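PDB 1J6U: UDP-N-acetylmuramate--L-alanine ligase from Thermotoga maritima, which catalyses the ATP-dependent joining of L-alanine to UDP-N-acetylmuramate, a step of peptidoglycan synthesis in cell wall formation. Local coordinates for residues E246-S251 and A344-E349; Y325-Y330 and N432-F437; R265-K270 and P298-L303. All blocks are in the same frame, centred on the assembly; numbering follows the deposited sequence.

Interaction 2 is the buried contact of the three: two neighbouring parallel strands, 324-329 and 433-438, joined by main-chain hydrogen bonds with apolar side chains on both faces. Interaction 1 lies at the surface and is largely ionic, the end of a strand meeting the end of a helix, whereas the partly buried interaction 3 is leucine packing, with a water bridging the two backbones. Interactions 1 and 3 reach the same antiparallel sheet, on strands 243-250 and 264-271, and touch through the Glu246-Arg265 salt bridge. Phe348, just past the helix of interaction 1, packs on Tyr325, Ile327 and Val434 of interaction 2. Interactions 2 and 3 do not touch, their nearest atoms being about 17 Å apart.

Interaction 1. Residues E246-S251 and A344-E349; sequences EMRSAS and AKEVFE
With CG of Arg248 turned anti to its backbone nitrogen (chi1 178°) and the chain extended as far as NE, the guanidinium is carried out toward Glu346, whose own chain is extended beyond CG (chi2 168°) and comes from the opposite direction. The two ends meet in a two-pronged salt bridge. Arg248 NH1 lies 2.9 Å from Glu346 OE1, and Arg248 NH2 is equally close to Glu346 OE2; both bonds are nearly straight at the hydrogen. Each oxygen sits near the guanidinium plane, yet the nitrogens approach from above the carboxylate plane, because the two flat groups are turned 46° against each other. Next to this pair the methyl of Ala250 packs against the glutamate stem, Ala250 CB standing 3.9 Å from Glu346 CB. A water donates to Ala250 O at 2.9 Å and to Glu346 O, tying the two main chains together. Were Glu346 replaced by an alanine, the Arg248 guanidinium would probably lose its anionic mate and turn more freely, despite the bond from its NH2 to Gln255. Val347 adds a looser backbone contact, its CA 4.0 Å from Ser251 O. The contact joins strand 243-250, at the edge of a three-stranded antiparallel sheet, to the C-terminal end of helix 334-347, and so links the middle domain to the glutamate ligase domain at the surface; the Arg248 side chain also touches Phe276 and Val279 of helix 276-291.

Interaction 2. Residues Y325-Y330 and N432-F437; sequences YVIDDY and NTVFLF
Ile327 packs beside Leu436, the side chains pointing the same way. Ile327 CB is 3.5 Å from Leu436 CD2, tighter than usual for two carbons. From there the chain forks: Ile327 CG2 meets the same methyl at 3.7 Å, while CG1 (chi1 -65°, beside the backbone nitrogen) lies against it too and leads on to Ile327 CD1, which reaches Val434 CG1 at 3.8 Å and stays 4.0 Å from Leu436 CD2. Tyr325 continues this face, its CD1 against Val434 CG2. On the other face Val326 CG1 touches Phe437 CD1 at 3.9 Å.

The main chains run parallel: the axes of strands 325-329 and 433-437 come within 4.6 Å, with 23° between their directions. Tyr325 and Ile327 each donate to one residue and accept from another, the alternation expected of parallel strands. Phe435 N reaches Tyr325 O at 2.7 Å in an almost straight bond, and Phe437 N meets Ile327 O nearly head-on to the carbonyl. At the C-terminal end Asp329 N to Phe437 O lengthens to 3.3 Å.

Helix 443-457 covers the Val326 and Phe437 face, and Ser447 bonds the buried carboxylate of Asp328, which also accepts a hydrogen bond from a water that donates to Phe437 O. The chemistry is thus that of a sheet interior in the C-terminal domain: main-chain polarity is paired between strands, apolar side chains fill both faces, and Asp328 OD1 is supplied with donors.

Interaction 3. Residues R265-K270 and P298-L303; sequences RYLELK and PVLEAL
Leu300 of the helix points toward the strand and divides its two methyls between two strand leucines. Leu300 CD1 lies 3.9 Å from Leu267 CD2, and Leu300 CD2 lies 4.0 Å from Leu269 CD1, with Leu267 CD1 only slightly farther at 4.1 Å. Leu269 CD1 is shared: the same methyl also meets Leu303 CD1, at 4.0 Å, one helical turn further on. The leucine pairs approach at a slant and meet mostly through their CD methyls. Leu269 gets there because CG stands anti to the backbone nitrogen (chi1 175°), bringing its end nearer the helix than its first bond suggests.

Beside these apolar groups a water spans the two backbones, accepting from Lys270 N at 3.1 Å and donating to Leu300 O at 2.6 Å. It thereby gives partners to a strand amide and a helix carbonyl that do not meet directly.

Strand 264-271 is an outer strand of a three-stranded antiparallel sheet, and its segment runs at 26° to the helix segment, with axes 8.1 Å apart. Val259 of strand 255-261 lies opposite two residues, Tyr266 and Leu267, which is a classic beta bulge, just where the leucine contact starts.

Further out, Ile286 of helix 276-291 touches Leu267, Leu269 and Leu303, extending the apolar cluster. Leu303 in turn packs on Met131 and Val135 of helix 125-138, which begins within the predicted ATP-binding residues; the Leu303 side chain is about 8 Å from that of Thr127.

Interaction 1. Residues E246-S251 and A344-E349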
# COMPACT_ATOMS: atom_id res chain seq x y z
N GLU A 246 19.48 -3.66 16.85
CA GLU A 246 20.24 -4.42 17.80
C GLU A 246 19.33 -5.47 18.46
O GLU A 246 19.75 -6.58 18.71
CB GLU A 246 20.84 -3.50 18.85
CG GLU A 246 21.27 -4.26 20.08
CD GLU A 246 21.81 -3.35 21.15
OE1 GLU A 246 21.38 -2.18 21.18
OE2 GLU A 246 22.65 -3.82 21.96
N MSE A 247 18.09 -5.10 18.72
CA MSE A 247 17.12 -5.99 19.36
C MSE A 247 15.73 -5.59 18.98
O MSE A 247 15.44 -4.41 18.76
CB MSE A 247 17.17 -5.91 20.86
CG MSE A 247 18.47 -6.23 21.49
SE MSE A 247 18.18 -5.57 23.23
CE MSE A 247 18.99 -3.84 23.05
N ARG A 248 14.85 -6.58 18.94
CA ARG A 248 13.47 -6.35 18.59
C ARG A 248 12.65 -7.23 19.45
O ARG A 248 12.99 -8.38 19.68
CB ARG A 248 13.19 -6.71 17.14
CG ARG A 248 11.74 -6.53 16.78
CD ARG A 248 11.45 -7.05 15.39
NE ARG A 248 10.02 -6.99 15.15
CZ ARG A 248 9.24 -8.06 15.03
NH1 ARG A 248 9.73 -9.29 15.11
NH2 ARG A 248 7.95 -7.87 14.84
N SER A 249 11.55 -6.69 19.93
CA SER A 249 10.67 -7.46 20.77
C SER A 249 9.25 -7.08 20.37
O SER A 249 8.83 -5.90 20.43
CB SER A 249 10.97 -7.12 22.23
OG SER A 249 9.90 -7.54 23.05
N ALA A 250 8.53 -8.09 19.92
CA ALA A 250 7.15 -7.89 19.47
C ALA A 250 6.20 -8.34 20.55
O ALA A 250 6.41 -9.35 21.21
CB ALA A 250 6.89 -8.70 18.21
N SER A 251 5.15 -7.58 20.77
CA SER A 251 4.21 -8.03 21.77
C SER A 251 2.81 -7.77 21.21
O SER A 251 2.67 -7.38 20.05
CB SER A 251 4.47 -7.30 23.09
OG SER A 251 4.54 -5.92 22.83
N ALA A 344 1.11 -12.58 12.85
CA ALA A 344 -0.15 -12.85 13.56
C ALA A 344 0.21 -13.58 14.86
O ALA A 344 -0.30 -13.28 15.93
CB ALA A 344 -1.08 -13.73 12.70
N LYS A 345 1.12 -14.54 14.75
CA LYS A 345 1.56 -15.28 15.92
C LYS A 345 2.33 -14.41 16.93
O LYS A 345 2.26 -14.65 18.11
CB LYS A 345 2.41 -16.46 15.48
CG LYS A 345 1.59 -17.55 14.77
CD LYS A 345 0.47 -18.12 15.66
CE LYS A 345 -0.27 -19.26 14.94
NZ LYS A 345 -1.55 -19.71 15.58
N GLU A 346 3.06 -13.40 16.48
CA GLU A 346 3.76 -12.53 17.41
C GLU A 346 2.77 -11.69 18.19
O GLU A 346 2.93 -11.48 19.39
CB GLU A 346 4.69 -11.58 16.68
CG GLU A 346 6.07 -12.11 16.49
CD GLU A 346 6.88 -11.29 15.51
OE1 GLU A 346 8.06 -11.64 15.34
OE2 GLU A 346 6.34 -10.31 14.91
N VAL A 347 1.75 -11.18 17.48
CA VAL A 347 0.76 -10.35 18.13
C VAL A 347 -0.24 -11.14 18.95
O VAL A 347 -0.60 -10.72 20.08
CB VAL A 347 -0.03 -9.56 17.14
CG1 VAL A 347 -1.13 -8.78 17.88
CG2 VAL A 347 0.91 -8.63 16.40
N PHE A 348 -0.68 -12.26 18.39
CA PHE A 348 -1.65 -13.12 19.04
C PHE A 348 -1.04 -14.45 19.35
O PHE A 348 -1.22 -15.41 18.61
CB PHE A 348 -2.83 -13.30 18.15
CG PHE A 348 -3.44 -12.03 17.74
CD1 PHE A 348 -3.31 -11.58 16.43
CD2 PHE A 348 -4.16 -11.28 18.64
CE1 PHE A 348 -3.91 -10.39 16.03
CE2 PHE A 348 -4.77 -10.08 18.26
CZ PHE A 348 -4.65 -9.63 16.97
N GLU A 349 -0.33 -14.49 20.47
CA GLU A 349 0.36 -15.68 20.91
C GLU A 349 -0.52 -16.90 21.11
O GLU A 349 -0.13 -17.99 20.74
CB GLU A 349 1.09 -15.39 22.22
CG GLU A 349 1.89 -16.57 22.74
CD GLU A 349 2.50 -16.30 24.10
OE1 GLU A 349 3.14 -15.24 24.27
OE2 GLU A 349 2.33 -17.17 25.00
O HOH W 1 5.55 -12.06 20.66

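Interaction 2. Residues Y325-Y330 and N432-F437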
# COMPACT_ATOMS: atom_id res chain seq x y z
N TYR A 325 -11.08 -10.96 16.62
CA TYR A 325 -10.57 -9.95 15.70
C TYR A 325 -10.81 -10.30 14.24
O TYR A 325 -10.72 -11.46 13.83
CB TYR A 325 -9.04 -9.78 15.87
CG TYR A 325 -8.56 -9.28 17.22
CD1 TYR A 325 -8.52 -10.14 18.30
CD2 TYR A 325 -8.13 -7.95 17.41
CE1 TYR A 325 -8.06 -9.72 19.53
CE2 TYR A 325 -7.65 -7.50 18.66
CZ TYR A 325 -7.62 -8.42 19.71
OH TYR A 325 -7.09 -8.11 20.92
N VAL A 326 -11.09 -9.28 13.45
CA VAL A 326 -11.21 -9.48 12.01
C VAL A 326 -10.11 -8.56 11.48
O VAL A 326 -10.12 -7.33 11.67
CB VAL A 326 -12.60 -9.06 11.45
CG1 VAL A 326 -12.59 -9.18 9.94
CG2 VAL A 326 -13.72 -9.97 12.05
N ILE A 327 -9.15 -9.15 10.80
CA ILE A 327 -8.02 -8.40 10.26
C ILE A 327 -7.93 -8.54 8.73
O ILE A 327 -8.13 -9.63 8.18
CB ILE A 327 -6.70 -8.92 10.94
CG1 ILE A 327 -6.73 -8.59 12.43
CG2 ILE A 327 -5.46 -8.23 10.34
CD1 ILE A 327 -5.46 -9.03 13.19
N ASP A 328 -7.62 -7.42 8.07
CA ASP A 328 -7.45 -7.37 6.61
C ASP A 328 -6.00 -7.26 6.16
O ASP A 328 -5.23 -6.44 6.67
CB ASP A 328 -8.19 -6.17 6.03
CG ASP A 328 -9.68 -6.28 6.20
OD1 ASP A 328 -10.20 -7.32 5.78
OD2 ASP A 328 -10.33 -5.35 6.72
N ASP A 329 -5.61 -8.07 5.20
CA ASP A 329 -4.27 -7.99 4.68
C ASP A 329 -4.21 -8.36 3.21
O ASP A 329 -4.75 -9.37 2.80
CB ASP A 329 -3.30 -8.87 5.44
CG ASP A 329 -1.86 -8.48 5.18
OD1 ASP A 329 -1.20 -9.09 4.30
OD2 ASP A 329 -1.40 -7.51 5.83
N TYR A 330 -3.53 -7.50 2.46
CA TYR A 330 -3.31 -7.58 1.02
C TYR A 330 -2.50 -8.76 0.55
O TYR A 330 -2.46 -9.02 -0.63
CB TYR A 330 -2.55 -6.33 0.58
CG TYR A 330 -3.17 -5.58 -0.54
CD1 TYR A 330 -4.55 -5.52 -0.67
CD2 TYR A 330 -2.38 -4.83 -1.41
CE1 TYR A 330 -5.16 -4.73 -1.65
CE2 TYR A 330 -2.98 -4.03 -2.41
CZ TYR A 330 -4.37 -3.98 -2.51
OH TYR A 330 -5.00 -3.17 -3.44
N ASN A 432 -11.81 -15.94 21.18
CA ASN A 432 -10.35 -16.00 21.14
C ASN A 432 -9.85 -16.40 19.79
O ASN A 432 -9.02 -17.31 19.67
CB ASN A 432 -9.85 -16.99 22.18
CG ASN A 432 -10.33 -16.63 23.55
OD1 ASN A 432 -10.38 -15.45 23.90
ND2 ASN A 432 -10.72 -17.63 24.33
N THR A 433 -10.35 -15.72 18.78
CA THR A 433 -9.98 -16.07 17.43
C THR A 433 -9.76 -14.85 16.60
O THR A 433 -10.46 -13.83 16.73
CB THR A 433 -11.07 -16.95 16.75
OG1 THR A 433 -11.20 -18.17 17.47
CG2 THR A 433 -10.67 -17.30 15.33
N VAL A 434 -8.76 -14.97 15.76
CA VAL A 434 -8.43 -13.90 14.86
C VAL A 434 -8.76 -14.40 13.48
O VAL A 434 -8.24 -15.43 13.05
CB VAL A 434 -6.93 -13.57 14.90
CG1 VAL A 434 -6.59 -12.66 13.69
CG2 VAL A 434 -6.58 -12.89 16.24
N PHE A 435 -9.63 -13.68 12.79
CA PHE A 435 -9.97 -14.05 11.43
C PHE A 435 -9.22 -13.10 10.51
O PHE A 435 -9.48 -11.88 10.47
CB PHE A 435 -11.47 -13.93 11.19
CG PHE A 435 -12.28 -14.78 12.08
CD1 PHE A 435 -12.78 -14.27 13.25
CD2 PHE A 435 -12.52 -16.11 11.76
CE1 PHE A 435 -13.52 -15.08 14.13
CE2 PHE A 435 -13.25 -16.92 12.61
CZ PHE A 435 -13.76 -16.41 13.81
N LEU A 436 -8.28 -13.66 9.77
CA LEU A 436 -7.51 -12.88 8.83
C LEU A 436 -8.06 -13.09 7.42
O LEU A 436 -7.92 -14.18 6.86
CB LEU A 436 -6.06 -13.33 8.80
CG LEU A 436 -5.27 -13.37 10.08
CD1 LEU A 436 -3.95 -14.12 9.82
CD2 LEU A 436 -5.06 -11.95 10.55
N PHE A 437 -8.67 -12.05 6.85
CA PHE A 437 -9.16 -12.11 5.49
C PHE A 437 -8.01 -11.59 4.60
O PHE A 437 -7.78 -10.39 4.47
CB PHE A 437 -10.38 -11.24 5.34
CG PHE A 437 -11.60 -11.87 5.87
CD1 PHE A 437 -11.87 -11.85 7.23
CD2 PHE A 437 -12.51 -12.49 5.01
CE1 PHE A 437 -13.03 -12.42 7.72
CE2 PHE A 437 -13.67 -13.07 5.50
CZ PHE A 437 -13.93 -13.03 6.85
O HOH W 2 -9.34 -8.57 3.64

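Interaction 3. Residues R265-K270 and P298-L303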
# COMPACT_ATOMS: atom_id res chain seq x y z
N ARG A 265 24.32 2.17 19.89
CA ARG A 265 22.95 2.22 20.36
C ARG A 265 22.59 3.68 20.20
O ARG A 265 23.26 4.56 20.73
CB ARG A 265 22.90 1.78 21.81
CG ARG A 265 21.52 1.51 22.32
CD ARG A 265 21.35 0.04 22.67
NE ARG A 265 22.17 -0.37 23.79
CZ ARG A 265 22.13 -1.58 24.33
NH1 ARG A 265 21.30 -2.49 23.84
NH2 ARG A 265 22.93 -1.90 25.34
N TYR A 266 21.50 3.92 19.49
CA TYR A 266 21.09 5.27 19.18
C TYR A 266 19.71 5.65 19.67
O TYR A 266 19.48 6.77 20.10
CB TYR A 266 21.17 5.46 17.66
CG TYR A 266 20.91 6.85 17.23
CD1 TYR A 266 20.05 7.13 16.17
CD2 TYR A 266 21.56 7.92 17.86
CE1 TYR A 266 19.85 8.43 15.71
CE2 TYR A 266 21.36 9.24 17.42
CZ TYR A 266 20.51 9.48 16.35
OH TYR A 266 20.31 10.76 15.93
N LEU A 267 18.77 4.72 19.58
CA LEU A 267 17.40 4.98 20.03
C LEU A 267 16.54 3.73 20.08
O LEU A 267 16.86 2.66 19.51
CB LEU A 267 16.71 6.03 19.13
CG LEU A 267 16.57 5.70 17.63
CD1 LEU A 267 15.40 4.74 17.41
CD2 LEU A 267 16.33 6.99 16.86
N GLU A 268 15.44 3.87 20.77
CA GLU A 268 14.52 2.79 20.85
C GLU A 268 13.29 3.17 20.04
O GLU A 268 12.67 4.21 20.28
CB GLU A 268 14.11 2.51 22.29
CG GLU A 268 13.19 1.33 22.37
CD GLU A 268 12.76 1.02 23.77
OE1 GLU A 268 12.07 1.87 24.38
OE2 GLU A 268 13.12 -0.07 24.26
N LEU A 269 12.99 2.33 19.06
CA LEU A 269 11.82 2.49 18.21
C LEU A 269 10.64 1.70 18.79
O LEU A 269 10.76 0.50 19.07
CB LEU A 269 12.11 1.95 16.82
CG LEU A 269 10.99 1.90 15.79
CD1 LEU A 269 10.39 3.29 15.55
CD2 LEU A 269 11.58 1.33 14.52
N LYS A 270 9.53 2.38 19.00
CA LYS A 270 8.31 1.72 19.45
C LYS A 270 7.22 1.92 18.35
O LYS A 270 7.00 3.02 17.87
CB LYS A 270 7.80 2.32 20.74
CG LYS A 270 8.65 2.06 21.94
CD LYS A 270 7.74 2.09 23.15
CE LYS A 270 8.38 2.78 24.34
NZ LYS A 270 7.32 3.07 25.35
N PRO A 298 10.12 14.07 18.42
CA PRO A 298 8.76 14.06 17.87
C PRO A 298 8.58 13.04 16.76
O PRO A 298 7.48 12.53 16.58
CB PRO A 298 8.54 15.50 17.39
CG PRO A 298 9.85 16.00 17.18
CD PRO A 298 10.63 15.44 18.37
N VAL A 299 9.65 12.74 16.02
CA VAL A 299 9.55 11.77 14.94
C VAL A 299 9.20 10.40 15.51
O VAL A 299 8.40 9.70 14.94
CB VAL A 299 10.87 11.67 14.14
CG1 VAL A 299 10.85 10.48 13.15
CG2 VAL A 299 11.05 12.94 13.36
N LEU A 300 9.78 10.05 16.65
CA LEU A 300 9.52 8.76 17.30
C LEU A 300 8.16 8.69 17.98
O LEU A 300 7.58 7.62 18.13
CB LEU A 300 10.62 8.44 18.31
CG LEU A 300 11.96 8.07 17.65
CD1 LEU A 300 13.09 8.06 18.68
CD2 LEU A 300 11.84 6.73 17.01
N GLU A 301 7.68 9.83 18.42
CA GLU A 301 6.39 9.92 19.08
C GLU A 301 5.32 9.64 17.99
O GLU A 301 4.36 8.89 18.18
CB GLU A 301 6.27 11.34 19.64
CG GLU A 301 5.01 11.71 20.35
CD GLU A 301 5.06 13.16 20.82
OE1 GLU A 301 5.85 13.94 20.24
OE2 GLU A 301 4.31 13.52 21.76
N ALA A 302 5.55 10.23 16.82
CA ALA A 302 4.67 10.07 15.70
C ALA A 302 4.72 8.61 15.24
O ALA A 302 3.68 7.98 15.01
CB ALA A 302 5.12 10.99 14.59
N LEU A 303 5.92 8.05 15.11
CA LEU A 303 5.99 6.69 14.65
C LEU A 303 5.29 5.78 15.61
O LEU A 303 4.67 4.80 15.22
CB LEU A 303 7.43 6.23 14.42
CG LEU A 303 8.11 6.79 13.16
CD1 LEU A 303 9.55 6.33 13.17
CD2 LEU A 303 7.40 6.34 11.87
O HOH W 3 8.76 5.30 18.34